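Local coordinates for protein phosphoribosyltransferase (Thermus thermophilus, PDB 1WD5) that is a predicted phosphoribosyltransferase of the type I PRTase fold, probably a glycosyltransferase whose substrates are not established, at residues A86-S89 / Y90-R93; V101-K104 / R105-Y109; L140-V143 / F144-P148; A182-G185 / A186-D190. All coordinates share one frame; numbering follows the deposited sequence.

Contact 1 (A86-S89 / Y90-R93); sequences ADQS and YLER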
loop_
_atom_site.group_PDB
_atom_site.type_symbol
_atom_site.label_atom_id
_atom_site.label_comp_id
_atom_site.label_asym_id
_atom_site.label_seq_id
_atom_site.Cartn_x
_atom_site.Cartn_y
_atom_site.Cartn_z
ATOM N N ALA A 86 20.523 -0.523 14.932
ATOM C CA ALA A 86 19.882 -0.589 16.236
ATOM C C ALA A 86 20.034 -1.965 16.852
ATOM O O ALA A 86 20.351 -2.932 16.158
ATOM C CB ALA A 86 18.392 -0.248 16.099
ATOM N N ASP A 87 19.804 -2.045 18.159
ATOM C CA ASP A 87 19.891 -3.310 18.869
ATOM C C ASP A 87 18.509 -3.954 18.818
ATOM O O ASP A 87 17.515 -3.278 18.551
ATOM C CB ASP A 87 20.299 -3.083 20.323
ATOM C CG ASP A 87 19.208 -2.422 21.130
ATOM O OD1 ASP A 87 19.014 -1.196 21.003
ATOM O OD2 ASP A 87 18.530 -3.144 21.884
ATOM N N GLN A 88 18.443 -5.252 19.089
ATOM C CA GLN A 88 17.179 -5.970 19.036
ATOM C C GLN A 88 16.116 -5.431 19.994
ATOM O O GLN A 88 14.946 -5.344 19.630
ATOM C CB GLN A 88 17.413 -7.458 19.313
ATOM C CG GLN A 88 16.198 -8.352 19.077
ATOM C CD GLN A 88 15.786 -8.417 17.615
ATOM O OE1 GLN A 88 16.633 -8.512 16.726
ATOM N NE2 GLN A 88 14.484 -8.384 17.363
ATOM N N SER A 89 16.510 -5.069 21.210
ATOM C CA SER A 89 15.538 -4.564 22.178
ATOM C C SER A 89 14.841 -3.294 21.686
ATOM O O SER A 89 13.642 -3.120 21.907
ATOM C CB SER A 89 16.206 -4.310 23.535
ATOM O OG SER A 89 16.953 -3.110 23.523
ATOM N N TYR A 90 15.578 -2.404 21.024
ATOM C CA TYR A 90 14.960 -1.187 20.498
ATOM C C TYR A 90 13.930 -1.590 19.448
ATOM O O TYR A 90 12.785 -1.134 19.468
ATOM C CB TYR A 90 15.985 -0.268 19.831
ATOM C CG TYR A 90 15.329 0.799 18.977
ATOM C CD1 TYR A 90 14.842 1.980 19.541
ATOM C CD2 TYR A 90 15.115 0.585 17.614
ATOM C CE1 TYR A 90 14.152 2.918 18.766
ATOM C CE2 TYR A 90 14.430 1.506 16.836
ATOM C CZ TYR A 90 13.949 2.667 17.411
ATOM O OH TYR A 90 13.266 3.565 16.627
ATOM N N LEU A 91 14.357 -2.445 18.524
ATOM C CA LEU A 91 13.481 -2.914 17.461
ATOM C C LEU A 91 12.188 -3.491 18.037
ATOM O O LEU A 91 11.110 -3.293 17.478
ATOM C CB LEU A 91 14.203 -3.968 16.615
ATOM C CG LEU A 91 15.401 -3.473 15.795
ATOM C CD1 LEU A 91 16.049 -4.650 15.098
ATOM C CD2 LEU A 91 14.953 -2.434 14.767
ATOM N N GLU A 92 12.298 -4.201 19.157
ATOM C CA GLU A 92 11.124 -4.789 19.792
ATOM C C GLU A 92 10.232 -3.707 20.409
ATOM O O GLU A 92 9.007 -3.821 20.380
ATOM C CB GLU A 92 11.537 -5.788 20.878
ATOM C CG GLU A 92 12.216 -7.055 20.376
ATOM C CD GLU A 92 11.377 -7.825 19.369
ATOM O OE1 GLU A 92 10.135 -7.839 19.506
ATOM O OE2 GLU A 92 11.964 -8.429 18.444
ATOM N N ARG A 93 10.846 -2.664 20.969
ATOM C CA ARG A 93 10.082 -1.573 21.572
ATOM C C ARG A 93 9.354 -0.793 20.483
ATOM O O ARG A 93 8.167 -0.494 20.611
ATOM C CB ARG A 93 10.994 -0.616 22.356
ATOM C CG ARG A 93 11.627 -1.208 23.624
ATOM C CD ARG A 93 12.154 -0.105 24.550
ATOM N NE ARG A 93 13.227 0.683 23.946
ATOM C CZ ARG A 93 14.504 0.312 23.917
ATOM N NH1 ARG A 93 14.877 -0.837 24.465
ATOM N NH2 ARG A 93 15.406 1.082 23.323
HETATM O O HOH W 1 17.677 -0.686 24.102
#
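Gln-88 and Glu-92, one helical turn apart, join through a short but bent side-chain hydrogen bond: NE2 of Gln-88 donates to OE2 of Glu-92 over 2.7 Å. The glutamine chain leaves with CG anti to its own N (chi1 -171°), and both chains bend at the next torsion, which turns the amide forward along the helix, toward Glu-92, and lets the two ends meet. The carboxylate oxygen receives the amide on its anti lone pair and lies almost in the amide plane, and the two flat groups are turned 32° apart. With an alanine here in place of Gln-88, OE2 of Glu-92 would probably lose its amide donor and the carboxylate would be freer to turn. This is the start of helix 88-112, with Asp-87 at the N-cap. Its side chain accepts from the backbone N of Tyr-90, although the exact place of OD2 is doubtful, and its carbonyl O takes the N-H of Leu-91 at 3.3 Å. Ser-89 and Arg-93 share a water: it lies 2.6 Å from OG of Ser-89 and accepts from NH1 of Arg-93 at 2.8 Å, in the plane of the guanidinium. On the inner side, CB of Ala-86 meets CD2 of Tyr-90 at 3.7 Å, approaching the ring obliquely. Both also touch Pro-60, and the phenol OH is hydrogen-bonded to the carbonyl O of Gly-58. Leu-91 packs inward on Leu-67, Leu-78 and Leu-83.

Contact 2 (V101-K104 / R105-Y109); sequences VLRK and RAERY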
loop_
_atom_site.group_PDB
_atom_site.type_symbol
_atom_site.label_atom_id
_atom_site.label_comp_id
_atom_site.label_asym_id
_atom_site.label_seq_id
_atom_site.Cartn_x
_atom_site.Cartn_y
_atom_site.Cartn_z
ATOM N N VAL A 101 -0.622 1.397 17.049
ATOM C CA VAL A 101 -1.179 2.348 16.085
ATOM C C VAL A 101 -2.066 1.662 15.056
ATOM O O VAL A 101 -2.994 2.261 14.506
ATOM C CB VAL A 101 -0.051 3.079 15.320
ATOM C CG1 VAL A 101 -0.645 4.011 14.272
ATOM C CG2 VAL A 101 0.822 3.852 16.289
ATOM N N LEU A 102 -1.776 0.393 14.816
ATOM C CA LEU A 102 -2.489 -0.393 13.820
ATOM C C LEU A 102 -3.657 -1.241 14.334
ATOM O O LEU A 102 -4.614 -1.484 13.608
ATOM C CB LEU A 102 -1.469 -1.307 13.137
ATOM C CG LEU A 102 -1.841 -2.156 11.926
ATOM C CD1 LEU A 102 -2.106 -1.255 10.738
ATOM C CD2 LEU A 102 -0.692 -3.110 11.623
ATOM N N ARG A 103 -3.582 -1.668 15.590
ATOM C CA ARG A 103 -4.582 -2.563 16.165
ATOM C C ARG A 103 -6.074 -2.275 16.019
ATOM O O ARG A 103 -6.799 -3.079 15.434
ATOM C CB ARG A 103 -4.260 -2.821 17.643
ATOM C CG ARG A 103 -5.160 -3.878 18.284
ATOM C CD ARG A 103 -4.561 -4.417 19.580
ATOM N NE ARG A 103 -4.059 -3.332 20.419
ATOM C CZ ARG A 103 -2.770 -3.054 20.603
ATOM N NH1 ARG A 103 -1.823 -3.784 20.016
ATOM N NH2 ARG A 103 -2.427 -2.027 21.369
ATOM N N LYS A 104 -6.550 -1.157 16.546
ATOM C CA LYS A 104 -7.979 -0.870 16.465
ATOM C C LYS A 104 -8.509 -0.757 15.044
ATOM O O LYS A 104 -9.578 -1.281 14.736
ATOM C CB LYS A 104 -8.314 0.403 17.244
ATOM C CG LYS A 104 -8.146 0.256 18.748
ATOM C CD LYS A 104 -8.547 1.536 19.467
ATOM C CE LYS A 104 -8.339 1.417 20.972
ATOM N NZ LYS A 104 -8.646 2.702 21.663
ATOM N N ARG A 105 -7.764 -0.082 14.174
ATOM C CA ARG A 105 -8.204 0.079 12.795
ATOM C C ARG A 105 -8.297 -1.274 12.093
ATOM O O ARG A 105 -9.251 -1.536 11.364
ATOM C CB ARG A 105 -7.257 1.017 12.037
ATOM C CG ARG A 105 -7.610 1.186 10.564
ATOM C CD ARG A 105 -6.944 2.412 9.942
ATOM N NE ARG A 105 -7.565 3.657 10.393
ATOM C CZ ARG A 105 -7.142 4.385 11.423
ATOM N NH1 ARG A 105 -6.077 4.006 12.124
ATOM N NH2 ARG A 105 -7.790 5.494 11.758
ATOM N N ALA A 106 -7.315 -2.137 12.326
ATOM C CA ALA A 106 -7.312 -3.465 11.712
ATOM C C ALA A 106 -8.501 -4.304 12.192
ATOM O O ALA A 106 -9.095 -5.049 11.411
ATOM C CB ALA A 106 -6.000 -4.191 12.026
ATOM N N GLU A 107 -8.851 -4.182 13.471
ATOM C CA GLU A 107 -9.973 -4.944 14.014
ATOM C C GLU A 107 -11.290 -4.549 13.359
ATOM O O GLU A 107 -12.088 -5.413 12.999
ATOM C CB GLU A 107 -10.096 -4.756 15.535
ATOM C CG GLU A 107 -8.854 -5.151 16.330
ATOM C CD GLU A 107 -9.098 -5.198 17.840
ATOM O OE1 GLU A 107 -9.904 -4.385 18.348
ATOM O OE2 GLU A 107 -8.471 -6.041 18.522
ATOM N N ARG A 108 -11.525 -3.250 13.196
ATOM C CA ARG A 108 -12.779 -2.829 12.586
ATOM C C ARG A 108 -12.868 -3.163 11.106
ATOM O O ARG A 108 -13.943 -3.504 10.618
ATOM C CB ARG A 108 -13.043 -1.334 12.824
ATOM C CG ARG A 108 -11.937 -0.384 12.444
ATOM C CD ARG A 108 -12.146 0.953 13.167
ATOM N NE ARG A 108 -11.010 1.860 13.006
ATOM C CZ ARG A 108 -10.756 2.899 13.798
ATOM N NH1 ARG A 108 -11.559 3.171 14.820
ATOM N NH2 ARG A 108 -9.696 3.663 13.569
ATOM N N TYR A 109 -11.755 -3.078 10.385
ATOM C CA TYR A 109 -11.781 -3.414 8.964
ATOM C C TYR A 109 -12.004 -4.922 8.799
ATOM O O TYR A 109 -12.780 -5.355 7.945
ATOM C CB TYR A 109 -10.464 -3.030 8.279
ATOM C CG TYR A 109 -10.233 -1.542 8.055
ATOM C CD1 TYR A 109 -9.050 -1.093 7.465
ATOM C CD2 TYR A 109 -11.185 -0.590 8.419
ATOM C CE1 TYR A 109 -8.818 0.257 7.240
ATOM C CE2 TYR A 109 -10.965 0.773 8.196
ATOM C CZ TYR A 109 -9.775 1.186 7.606
ATOM O OH TYR A 109 -9.532 2.520 7.367
HETATM O O HOH W 2 -5.877 1.947 14.907
HETATM O O HOH W 3 -4.159 4.992 14.473
HETATM O O HOH W 4 -3.533 2.524 11.517
#
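Regular alpha-helical i to i+4 bonds tie the two segments together, from the N of Ala-106 to O of Leu-102 (3.1 Å), from Glu-107 to Arg-103 and from Arg-108 to Lys-104. The carbonyl O of Val-101 is bridged differently: three waters donate to it, one of them accepting from the backbone N of Arg-105 at 2.9 Å and the other two from NH1 of the same arginine. The first of these waters stands in for the direct i to i+4 bond; the other two tie the side chain to the same carbonyl. The stretch belongs to the later half of helix 88-112, which packs against strand 48-59 through Leu-102, Ala-106 and Tyr-109. Arg-105 makes a salt bridge through NE with Asp-196, whose OD1 also accepts from the OH of Tyr-109, and CG of Arg-105 lies 3.6 Å above one face of that tyrosine's ring, toward its rim. In Arg-108 a chi1 of 52° sets CG 3.4 Å from O of Lys-104, and the extended chain carries CD and NE on past the same oxygen. Its NH2 sits 3.2 Å above the guanidinium plane of Arg-105, offset toward the rim, and forms a long, weak ion pair with Asp-196. With a serine here in place of Arg-108, the carbonyl of Lys-104 would probably be less covered and Asp-196 left without this weak, distant counter-charge. Arg-103 runs alongside Glu-107, while its guanidinium salt-bridges Asp-100.

Contact 3 (L140-V143 / F144-P148); sequences LSVV and FQEGP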
loop_
_atom_site.group_PDB
_atom_site.type_symbol
_atom_site.label_atom_id
_atom_site.label_comp_id
_atom_site.label_asym_id
_atom_site.label_seq_id
_atom_site.Cartn_x
_atom_site.Cartn_y
_atom_site.Cartn_z
ATOM N N LEU A 140 5.385 -3.474 0.983
ATOM C CA LEU A 140 6.140 -4.451 0.206
ATOM C C LEU A 140 6.856 -5.443 1.112
ATOM O O LEU A 140 6.815 -6.650 0.880
ATOM C CB LEU A 140 7.172 -3.748 -0.687
ATOM C CG LEU A 140 6.684 -3.111 -1.992
ATOM C CD1 LEU A 140 7.832 -2.370 -2.658
ATOM C CD2 LEU A 140 6.148 -4.190 -2.923
ATOM N N SER A 141 7.515 -4.933 2.147
ATOM C CA SER A 141 8.246 -5.792 3.069
ATOM C C SER A 141 7.370 -6.880 3.669
ATOM O O SER A 141 7.788 -8.033 3.755
ATOM C CB SER A 141 8.874 -4.957 4.185
ATOM O OG SER A 141 9.923 -4.152 3.667
ATOM N N VAL A 142 6.157 -6.521 4.081
ATOM C CA VAL A 142 5.247 -7.497 4.674
ATOM C C VAL A 142 4.686 -8.450 3.622
ATOM O O VAL A 142 4.707 -9.666 3.804
ATOM C CB VAL A 142 4.074 -6.803 5.407
ATOM C CG1 VAL A 142 3.072 -7.846 5.888
ATOM C CG2 VAL A 142 4.603 -5.996 6.597
ATOM N N VAL A 143 4.190 -7.895 2.520
ATOM C CA VAL A 143 3.622 -8.711 1.457
ATOM C C VAL A 143 4.605 -9.738 0.888
ATOM O O VAL A 143 4.218 -10.867 0.604
ATOM C CB VAL A 143 3.090 -7.826 0.308
ATOM C CG1 VAL A 143 2.585 -8.697 -0.833
ATOM C CG2 VAL A 143 1.964 -6.934 0.828
ATOM N N PHE A 144 5.867 -9.352 0.720
ATOM C CA PHE A 144 6.876 -10.274 0.191
ATOM C C PHE A 144 7.053 -11.514 1.061
ATOM O O PHE A 144 7.352 -12.593 0.560
ATOM C CB PHE A 144 8.227 -9.564 0.046
ATOM C CG PHE A 144 8.393 -8.829 -1.257
ATOM C CD1 PHE A 144 9.126 -7.649 -1.313
ATOM C CD2 PHE A 144 7.828 -9.325 -2.429
ATOM C CE1 PHE A 144 9.295 -6.971 -2.518
ATOM C CE2 PHE A 144 7.992 -8.657 -3.637
ATOM C CZ PHE A 144 8.726 -7.476 -3.682
ATOM N N GLN A 145 6.872 -11.361 2.366
ATOM C CA GLN A 145 7.014 -12.492 3.273
ATOM C C GLN A 145 5.790 -13.399 3.236
ATOM O O GLN A 145 5.766 -14.438 3.893
ATOM C CB GLN A 145 7.226 -12.000 4.709
ATOM C CG GLN A 145 8.522 -11.240 4.928
ATOM C CD GLN A 145 9.753 -12.085 4.648
ATOM O OE1 GLN A 145 9.995 -12.497 3.513
ATOM N NE2 GLN A 145 10.537 -12.350 5.687
ATOM N N GLU A 146 4.775 -13.016 2.466
ATOM C CA GLU A 146 3.552 -13.809 2.400
ATOM C C GLU A 146 3.477 -14.781 1.229
ATOM O O GLU A 146 2.434 -15.383 0.978
ATOM C CB GLU A 146 2.335 -12.875 2.414
ATOM C CG GLU A 146 2.326 -11.973 3.646
ATOM C CD GLU A 146 1.102 -11.085 3.752
ATOM O OE1 GLU A 146 0.789 -10.369 2.778
ATOM O OE2 GLU A 146 0.458 -11.096 4.821
ATOM N N GLY A 147 4.589 -14.940 0.521
ATOM C CA GLY A 147 4.636 -15.865 -0.597
ATOM C C GLY A 147 3.763 -15.589 -1.810
ATOM O O GLY A 147 3.188 -16.522 -2.368
ATOM N N PRO A 148 3.629 -14.329 -2.249
ATOM C CA PRO A 148 2.793 -14.074 -3.424
ATOM C C PRO A 148 3.522 -14.538 -4.683
ATOM O O PRO A 148 4.753 -14.595 -4.708
ATOM C CB PRO A 148 2.608 -12.564 -3.385
ATOM C CG PRO A 148 3.908 -12.102 -2.840
ATOM C CD PRO A 148 4.148 -13.067 -1.698
#
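Phe-144 and Leu-140 meet near the C-terminal end of helix 134-144, where a type I beta turn runs from Phe-144 to Gly-147, the link that leads on to strand 150-155 in this alpha/beta fold. The N of Phe-144 donates to O of Leu-140 at 2.9 Å, and CE1 of the ring rests 4.2 Å from CD2 of the leucine. Further on, O of Val-143 accepts from the N of Glu-146 at 2.9 Å, the donor standing well above the carbonyl plane and off the lone pairs. The same oxygen has CD of Pro-148 beside it at 3.2 Å, and CG of that proline lies 4.2 Å from CG1 of Val-143. The bond from the N of Gln-145 to O of Val-142 is weak. Glu-146 sets CG beside its backbone N (chi1 -57°) and then runs extended, which carries the chain back over the helix end: CG passes 3.3 Å from O of Val-142, and OE1 comes close to CA of Val-143. Further out, Leu-140 is seated on Leu-125, Val-151 and Val-153, its side chain lying in the interface between its helix and the central sheet, and Phe-144 leans on Val-151. Pro-148 reaches Val-123 of strand 122-126. Gly-147, with positive phi, pairs its backbone with Gly-120. The Glu-146 carboxylate is fixed in its rotation by two salt bridges, OE1 to NH1 of Arg-118 and OE2 to NZ of Lys-115.

Contact 4 (A182-G185 / A186-D190); sequences AAVG and AYYLD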
loop_
_atom_site.group_PDB
_atom_site.type_symbol
_atom_site.label_atom_id
_atom_site.label_comp_id
_atom_site.label_asym_id
_atom_site.label_seq_id
_atom_site.Cartn_x
_atom_site.Cartn_y
_atom_site.Cartn_z
ATOM N N ALA A 182 4.863 18.047 -6.680
ATOM C CA ALA A 182 4.478 18.941 -5.600
ATOM C C ALA A 182 3.975 18.092 -4.438
ATOM O O ALA A 182 4.727 17.756 -3.525
ATOM C CB ALA A 182 3.383 19.883 -6.075
ATOM N N ALA A 183 2.695 17.746 -4.487
ATOM C CA ALA A 183 2.063 16.929 -3.463
ATOM C C ALA A 183 1.014 16.072 -4.161
ATOM O O ALA A 183 0.499 16.452 -5.215
ATOM C CB ALA A 183 1.408 17.818 -2.416
ATOM N N VAL A 184 0.698 14.916 -3.588
ATOM C CA VAL A 184 -0.289 14.035 -4.206
ATOM C C VAL A 184 -1.600 14.748 -4.513
ATOM O O VAL A 184 -2.122 14.645 -5.619
ATOM C CB VAL A 184 -0.601 12.823 -3.318
ATOM C CG1 VAL A 184 -1.722 12.007 -3.941
ATOM C CG2 VAL A 184 0.648 11.968 -3.151
ATOM N N GLY A 185 -2.121 15.472 -3.529
ATOM C CA GLY A 185 -3.379 16.177 -3.704
ATOM C C GLY A 185 -3.387 17.205 -4.821
ATOM O O GLY A 185 -4.447 17.589 -5.307
ATOM N N ALA A 186 -2.209 17.654 -5.239
ATOM C CA ALA A 186 -2.138 18.648 -6.299
ATOM C C ALA A 186 -2.544 18.072 -7.658
ATOM O O ALA A 186 -2.865 18.822 -8.575
ATOM C CB ALA A 186 -0.727 19.231 -6.379
ATOM N N TYR A 187 -2.554 16.748 -7.786
ATOM C CA TYR A 187 -2.904 16.145 -9.066
ATOM C C TYR A 187 -4.331 15.628 -9.175
ATOM O O TYR A 187 -4.664 14.900 -10.113
ATOM C CB TYR A 187 -1.906 15.036 -9.399
ATOM C CG TYR A 187 -0.479 15.533 -9.368
ATOM C CD1 TYR A 187 0.280 15.454 -8.201
ATOM C CD2 TYR A 187 0.086 16.159 -10.480
ATOM C CE1 TYR A 187 1.566 15.992 -8.138
ATOM C CE2 TYR A 187 1.373 16.702 -10.428
ATOM C CZ TYR A 187 2.102 16.614 -9.250
ATOM O OH TYR A 187 3.362 17.159 -9.180
ATOM N N TYR A 188 -5.175 16.021 -8.225
ATOM C CA TYR A 188 -6.574 15.614 -8.215
ATOM C C TYR A 188 -7.501 16.833 -8.096
ATOM O O TYR A 188 -7.310 17.686 -7.222
ATOM C CB TYR A 188 -6.855 14.668 -7.043
ATOM C CG TYR A 188 -6.290 13.265 -7.183
ATOM C CD1 TYR A 188 -4.993 12.962 -6.767
ATOM C CD2 TYR A 188 -7.070 12.233 -7.714
ATOM C CE1 TYR A 188 -4.490 11.660 -6.873
ATOM C CE2 TYR A 188 -6.577 10.940 -7.826
ATOM C CZ TYR A 188 -5.291 10.657 -7.406
ATOM O OH TYR A 188 -4.805 9.370 -7.520
ATOM N N LEU A 189 -8.499 16.920 -8.970
ATOM C CA LEU A 189 -9.430 18.041 -8.896
ATOM C C LEU A 189 -10.239 17.867 -7.616
ATOM O O LEU A 189 -10.470 18.820 -6.872
ATOM C CB LEU A 189 -10.363 18.055 -10.107
ATOM C CG LEU A 189 -11.428 19.156 -10.106
ATOM C CD1 LEU A 189 -10.758 20.532 -10.120
ATOM C CD2 LEU A 189 -12.335 18.991 -11.321
ATOM N N ASP A 190 -10.658 16.633 -7.368
ATOM C CA ASP A 190 -11.423 16.296 -6.176
ATOM C C ASP A 190 -10.565 15.386 -5.307
ATOM O O ASP A 190 -10.401 14.201 -5.608
ATOM C CB ASP A 190 -12.721 15.581 -6.568
ATOM C CG ASP A 190 -13.462 14.983 -5.369
ATOM O OD1 ASP A 190 -13.010 15.156 -4.214
ATOM O OD2 ASP A 190 -14.507 14.331 -5.591
#
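Tight i to i+3 bonds of a short 3-10 turn close this stretch on itself: the N of Ala-186 donates to O of Ala-183 at 3.0 Å, and the N of Tyr-187 to O of Val-184 at 3.1 Å. Both donors stand well above the carbonyl planes, off the lone pairs, as such a tight winding brings about. A further bond, from the N of Tyr-188 to O of Gly-185, is weak. The turn sits in the long loop between strand 171-174 and helix 196-204 of the phosphoribosyltransferase fold. Tyr-187 folds its ring back alongside the start of the turn, edge toward the N of Ala-182 and the O of Val-184, CG being anti to its own carbonyl carbon (chi1 -55°). The ring then lies along the backbone of Ala-183, whose O is 3.1 Å from CE1, and its OH accepts from the N of Ala-182. CB of Ala-186 lies over one face of that ring, toward the rim, and also meets CB of Ala-182. Tyr-188 runs alongside Val-184, both pointing the same way, and O of Val-184 lies in the plane of its ring at the edge, near CD1. The buried Tyr-188 ring meets Phe-3 with planes about 40° apart and touches Ala-9 of helix 6-17; its OH is hydrogen-bonded to the carbonyl O of Asp-128. On the Val-184 side, CE1 of Tyr-188 is 4.0 Å from CG1 of the valine.

Overall arrangement
Along the chain the four contacts come in series, contact 1 closing before contact 2 opens, and so on. Contacts 1 and 2 share helix 88-112, with centres about 23 Å apart. Contact 1 lies at its start, beside the antiparallel edge of the mixed sheet, and contact 2 further along, near helix 196-204. Contact 3 joins helix 134-144 to strand 150-155, its centre about 20 Å from that of contact 2. Contact 4 belongs to the loop before helix 196-204, about 29 Å between centres from contact 3, on the opposite side of the chain's centre. None touches another; they are local arrangements at a helix start, further along the same helix, at a helix end and in a loop, all around one central sheet.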